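Local coordinates for Alr1585 protein (Nostoc sp., PDB 5C2I) that is a haem-containing DyP-type peroxidase that probably reduces hydrogen peroxide while oxidising dyes and other substrates, at residues D241-T246 with F457-F463; S236-E240 with Y250-L254. The protein carries 1 engineered substitution. One frame throughout, in Å; residues are numbered along the deposited sequence.

In the fold
Residues 236-240 come first along the chain and lead through the loop that holds 241-246 into strand 250-261. Interaction 2 closes this short hairpin, with nine residues between its segments. Interaction 1 closes a far longer loop of 210 residues, carrying many helices and strands, when the chain returns along strand 448-458 and enters helix 461-465. Because 241-246 lies within the hairpin loop and 457-463 far beyond it, the two closures cross. The contacts meet in one antiparallel sheet, where strands 250-261 and 448-458 are neighbours: Ala458 N lies 2.9 Å from Ser252 O, a probable hydrogen bond, and the Phe457 ring packs against Val239 and Tyr253. Hairpin, hairpin loop and C-terminal helix are thus tied together.

Interaction 1 of 2, residues D241-T246 with F457-F463; sequences DPNGNT and FAPSISF
Phe457 presents the edge of its ring to Asp241, with Phe457 CE2 4.1 Å from Asp241 CG and the ring and carboxylate planes 80° apart, so an apolar wall borders the charged group. Pro459 adds its CB beside Asp241 OD2. Ser460 then grips that oxygen twice: its N donates to Asp241 OD2 over 2.9 Å, on the anti side and 25° out of the carboxylate plane, and its OG donates to the same OD2 over 2.8 Å from the opposite face. Ser460 is the N-cap of helix 461-465; its torsion (chi1 66°) turns OG back over the helix start, where it accepts a weak bond from Phe463 N. The bare Gly244 CA lets this hydroxyl come close, 3.3 Å from Ser460 OG.

Ser462 offers OG to Asn245 N at 3.0 Å in a nearly straight bond, while the same hydroxyl bonds Asp29 outside the contact. The Asn245 amide makes a weak bond to Ser462 O. Phe463 lies alongside Asn243, its CD1 3.3 Å from Asn243 CB.

Asp241 OD1 accepts from Asn243 N at 2.9 Å, met from above the carboxylate plane: an Asx turn within a type I turn ending at Gly244. One buried carboxylate thus both shapes the turn and holds the cap serine, and the N-H donors and nearby helix start would be expected to stabilise its negative charge.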
loop_
_atom_site.group_PDB
_atom_site.type_symbol
_atom_site.label_atom_id
_atom_site.label_comp_id
_atom_site.label_asym_id
_atom_site.label_seq_id
_atom_site.Cartn_x
_atom_site.Cartn_y
_atom_site.Cartn_z
ATOM N N ASP A 241 20.913 -15.265 -38.664
ATOM C CA ASP A 241 21.215 -13.916 -39.105
ATOM C C ASP A 241 22.202 -14.056 -40.294
ATOM O O ASP A 241 23.339 -14.466 -40.108
ATOM C CB ASP A 241 21.829 -13.114 -37.979
ATOM C CG ASP A 241 22.174 -11.673 -38.387
ATOM O OD1 ASP A 241 22.119 -11.335 -39.600
ATOM O OD2 ASP A 241 22.467 -10.894 -37.458
ATOM N N PRO A 242 21.760 -13.707 -41.523
ATOM C CA PRO A 242 22.684 -13.861 -42.674
ATOM C C PRO A 242 23.990 -13.073 -42.527
ATOM O O PRO A 242 24.935 -13.383 -43.217
ATOM C CB PRO A 242 21.902 -13.326 -43.875
ATOM C CG PRO A 242 20.803 -12.515 -43.311
ATOM C CD PRO A 242 20.569 -12.921 -41.871
ATOM N N ASN A 243 24.067 -12.102 -41.619
ATOM C CA ASN A 243 25.320 -11.303 -41.411
ATOM C C ASN A 243 25.900 -11.490 -40.017
ATOM O O ASN A 243 26.729 -10.676 -39.556
ATOM C CB ASN A 243 24.987 -9.835 -41.603
ATOM C CG ASN A 243 24.324 -9.587 -42.941
ATOM O OD1 ASN A 243 24.898 -9.854 -44.005
ATOM N ND2 ASN A 243 23.080 -9.120 -42.892
ATOM N N GLY A 244 25.496 -12.546 -39.306
ATOM C CA GLY A 244 26.121 -12.843 -38.014
ATOM C C GLY A 244 27.559 -13.297 -38.193
ATOM O O GLY A 244 27.938 -13.665 -39.281
ATOM N N ASN A 245 28.366 -13.282 -37.132
ATOM C CA ASN A 245 29.784 -13.659 -37.197
ATOM C C ASN A 245 30.174 -14.895 -36.364
ATOM O O ASN A 245 31.379 -15.087 -36.066
ATOM C CB ASN A 245 30.574 -12.484 -36.680
ATOM C CG ASN A 245 30.462 -11.322 -37.617
ATOM O OD1 ASN A 245 30.567 -11.504 -38.857
ATOM N ND2 ASN A 245 30.284 -10.129 -37.072
ATOM N N THR A 246 29.204 -15.725 -35.971
ATOM C CA THR A 246 29.506 -16.936 -35.168
ATOM C C THR A 246 28.887 -18.071 -35.915
ATOM O O THR A 246 28.191 -17.858 -36.936
ATOM C CB THR A 246 28.979 -16.921 -33.707
ATOM O OG1 THR A 246 27.559 -17.141 -33.665
ATOM C CG2 THR A 246 29.306 -15.591 -32.997
ATOM N N PHE A 457 13.717 -6.753 -37.811
ATOM C CA PHE A 457 14.522 -7.933 -37.490
ATOM C C PHE A 457 15.384 -7.570 -36.291
ATOM O O PHE A 457 15.919 -6.454 -36.223
ATOM C CB PHE A 457 15.386 -8.297 -38.671
ATOM C CG PHE A 457 16.132 -9.588 -38.504
ATOM C CD1 PHE A 457 15.457 -10.791 -38.433
ATOM C CD2 PHE A 457 17.490 -9.594 -38.425
ATOM C CE1 PHE A 457 16.134 -11.984 -38.267
ATOM C CE2 PHE A 457 18.209 -10.794 -38.322
ATOM C CZ PHE A 457 17.515 -11.994 -38.196
ATOM N N ALA A 458 15.441 -8.474 -35.312
ATOM C CA ALA A 458 16.381 -8.403 -34.199
ATOM C C ALA A 458 17.659 -9.100 -34.640
ATOM O O ALA A 458 17.698 -10.324 -34.669
ATOM C CB ALA A 458 15.807 -9.100 -32.977
ATOM N N PRO A 459 18.719 -8.339 -35.003
ATOM C CA PRO A 459 19.914 -9.012 -35.479
ATOM C C PRO A 459 20.708 -9.685 -34.367
ATOM O O PRO A 459 20.493 -9.404 -33.199
ATOM C CB PRO A 459 20.735 -7.873 -36.126
ATOM C CG PRO A 459 19.815 -6.712 -36.212
ATOM C CD PRO A 459 18.836 -6.882 -35.094
ATOM N N SER A 460 21.620 -10.570 -34.745
ATOM C CA SER A 460 22.563 -11.153 -33.807
ATOM C C SER A 460 23.427 -10.034 -33.261
ATOM O O SER A 460 23.613 -8.983 -33.921
ATOM C CB SER A 460 23.436 -12.202 -34.522
ATOM O OG SER A 460 24.287 -11.613 -35.502
ATOM N N ILE A 461 23.913 -10.231 -32.048
ATOM C CA ILE A 461 24.718 -9.243 -31.368
ATOM C C ILE A 461 26.070 -9.016 -32.086
ATOM O O ILE A 461 26.485 -7.860 -32.247
ATOM C CB ILE A 461 24.899 -9.609 -29.880
ATOM C CG1 ILE A 461 23.512 -9.506 -29.197
ATOM C CG2 ILE A 461 25.937 -8.700 -29.234
ATOM C CD1 ILE A 461 23.443 -10.091 -27.801
ATOM N N SER A 462 26.688 -10.086 -32.564
ATOM C CA SER A 462 27.972 -9.990 -33.281
ATOM C C SER A 462 27.848 -9.132 -34.528
ATOM O O SER A 462 28.746 -8.323 -34.820
ATOM C CB SER A 462 28.559 -11.383 -33.618
ATOM O OG SER A 462 27.673 -12.146 -34.446
ATOM N N PHE A 463 26.750 -9.250 -35.256
ATOM C CA PHE A 463 26.523 -8.385 -36.399
ATOM C C PHE A 463 26.599 -6.915 -35.990
ATOM O O PHE A 463 27.320 -6.103 -36.632
ATOM C CB PHE A 463 25.203 -8.666 -37.069
ATOM C CG PHE A 463 24.760 -7.610 -38.029
ATOM C CD1 PHE A 463 25.342 -7.492 -39.287
ATOM C CD2 PHE A 463 23.708 -6.770 -37.731
ATOM C CE1 PHE A 463 24.932 -6.540 -40.203
ATOM C CE2 PHE A 463 23.262 -5.799 -38.661
ATOM C CZ PHE A 463 23.883 -5.669 -39.892
#

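Interaction 2 of 2, residues S236-E240 with Y250-L254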
loop_
_atom_site.group_PDB
_atom_site.type_symbol
_atom_site.label_atom_id
_atom_site.label_comp_id
_atom_site.label_asym_id
_atom_site.label_seq_id
_atom_site.Cartn_x
_atom_site.Cartn_y
_atom_site.Cartn_z
ATOM N N SER A 236 10.425 -21.989 -35.074
ATOM C CA SER A 236 9.198 -21.227 -35.098
ATOM C C SER A 236 9.402 -19.779 -34.614
ATOM O O SER A 236 8.488 -18.956 -34.700
ATOM C CB SER A 236 8.087 -21.893 -34.292
ATOM O OG SER A 236 8.408 -21.727 -32.916
ATOM N N ILE A 237 10.608 -19.456 -34.165
ATOM C CA ILE A 237 10.886 -18.105 -33.715
ATOM C C ILE A 237 12.256 -17.554 -34.184
ATOM O O ILE A 237 12.376 -16.341 -34.398
ATOM C CB ILE A 237 10.737 -18.015 -32.165
ATOM C CG1 ILE A 237 10.693 -16.588 -31.669
ATOM C CG2 ILE A 237 11.838 -18.796 -31.424
ATOM C CD1 ILE A 237 10.303 -16.444 -30.205
ATOM N N LEU A 238 13.269 -18.417 -34.307
ATOM C CA LEU A 238 14.596 -17.978 -34.732
ATOM C C LEU A 238 14.862 -18.175 -36.210
ATOM O O LEU A 238 14.400 -19.121 -36.786
ATOM C CB LEU A 238 15.677 -18.711 -33.922
ATOM C CG LEU A 238 15.574 -18.574 -32.406
ATOM C CD1 LEU A 238 16.790 -19.164 -31.740
ATOM C CD2 LEU A 238 15.387 -17.129 -31.972
ATOM N N VAL A 239 15.679 -17.295 -36.783
ATOM C CA VAL A 239 16.275 -17.517 -38.091
ATOM C C VAL A 239 17.745 -17.145 -38.011
ATOM O O VAL A 239 18.164 -16.241 -37.247
ATOM C CB VAL A 239 15.699 -16.736 -39.286
ATOM C CG1 VAL A 239 14.341 -17.299 -39.716
ATOM C CG2 VAL A 239 15.649 -15.282 -38.937
ATOM N N GLU A 240 18.508 -17.799 -38.841
ATOM C CA GLU A 240 19.923 -17.456 -38.966
ATOM C C GLU A 240 20.054 -15.995 -39.356
ATOM O O GLU A 240 19.395 -15.529 -40.282
ATOM C CB GLU A 240 20.600 -18.286 -40.037
ATOM C CG GLU A 240 21.060 -19.621 -39.569
ATOM C CD GLU A 240 21.801 -20.384 -40.660
ATOM O OE1 GLU A 240 22.353 -19.774 -41.596
ATOM O OE2 GLU A 240 21.785 -21.614 -40.578
ATOM N N TYR A 250 21.828 -15.977 -34.468
ATOM C CA TYR A 250 20.409 -16.000 -34.796
ATOM C C TYR A 250 19.733 -14.717 -34.413
ATOM O O TYR A 250 20.229 -13.968 -33.538
ATOM C CB TYR A 250 19.704 -17.172 -34.081
ATOM C CG TYR A 250 20.036 -18.492 -34.696
ATOM C CD1 TYR A 250 21.229 -19.136 -34.413
ATOM C CD2 TYR A 250 19.171 -19.081 -35.624
ATOM C CE1 TYR A 250 21.569 -20.337 -35.023
ATOM C CE2 TYR A 250 19.521 -20.275 -36.238
ATOM C CZ TYR A 250 20.705 -20.897 -35.937
ATOM O OH TYR A 250 21.040 -22.084 -36.559
ATOM N N GLY A 251 18.588 -14.497 -35.066
ATOM C CA GLY A 251 17.713 -13.382 -34.795
ATOM C C GLY A 251 16.252 -13.832 -34.918
ATOM O O GLY A 251 15.961 -15.043 -35.007
ATOM N N SER A 252 15.347 -12.859 -34.888
ATOM C CA SER A 252 13.919 -13.104 -34.991
ATOM C C SER A 252 13.251 -11.893 -35.572
ATOM O O SER A 252 13.777 -10.784 -35.500
ATOM C CB SER A 252 13.320 -13.449 -33.609
ATOM O OG SER A 252 11.937 -13.823 -33.732
ATOM N N TYR A 253 12.085 -12.105 -36.189
ATOM C CA TYR A 253 11.310 -11.024 -36.768
ATOM C C TYR A 253 10.277 -10.496 -35.783
ATOM O O TYR A 253 9.544 -11.264 -35.174
ATOM C CB TYR A 253 10.601 -11.487 -38.042
ATOM C CG TYR A 253 11.534 -11.775 -39.183
ATOM C CD1 TYR A 253 12.083 -10.716 -39.934
ATOM C CD2 TYR A 253 11.903 -13.071 -39.512
ATOM C CE1 TYR A 253 12.977 -10.968 -40.957
ATOM C CE2 TYR A 253 12.740 -13.343 -40.589
ATOM C CZ TYR A 253 13.272 -12.276 -41.315
ATOM O OH TYR A 253 14.130 -12.541 -42.363
ATOM N N LEU A 254 10.260 -9.176 -35.643
ATOM C CA LEU A 254 9.384 -8.469 -34.760
ATOM C C LEU A 254 8.255 -7.798 -35.534
ATOM O O LEU A 254 8.500 -7.069 -36.509
ATOM C CB LEU A 254 10.153 -7.408 -33.978
ATOM C CG LEU A 254 9.329 -6.463 -33.101
ATOM C CD1 LEU A 254 8.644 -7.151 -31.953
ATOM C CD2 LEU A 254 10.185 -5.301 -32.591
HETATM O O HOH W 1 20.103 -22.625 -38.950
#
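Val239 and Gly251 face each other across the tight part of this contact, exchanging two backbone bonds: Val239 N to Gly251 O at 2.9 Å and Gly251 N to Val239 O at 2.8 Å. Lacking a side chain, Gly251 puts nothing on the face where Val239 sits. Ser252 OG donates to Ile237 O over 2.6 Å, its position anti to the backbone N (chi1 -174°) swinging it to that carbonyl; Gln390 O is also within hydrogen-bonding distance, so the two carbonyls share or compete for one proton. A short hydroxyl suits this buried place beside Ile237, where the chain is not yet paired as a strand. Val239 CG2 touches Tyr253 CE2 at 3.9 Å, while the Tyr253 hydroxyl bonds Asp116 N.

The pair belongs to an antiparallel beta hairpin in the C-terminal DyP-type region; Glu240 and Tyr250 form its non-hydrogen-bonded pair, with diverging side chains. The buried Tyr250 ring packs on the peptide, CD2 3.4 Å from Val239 C, and Leu238 CB lies 3.9 Å from Tyr250 CD2.

On the solvent side, Glu240 CG lies 3.7 Å from Tyr250 CE2, and the extended chain carries the carboxylate outward, its plane 90° from the ring's. There a water bonded to Tyr250 OH donates to Glu240 OE2.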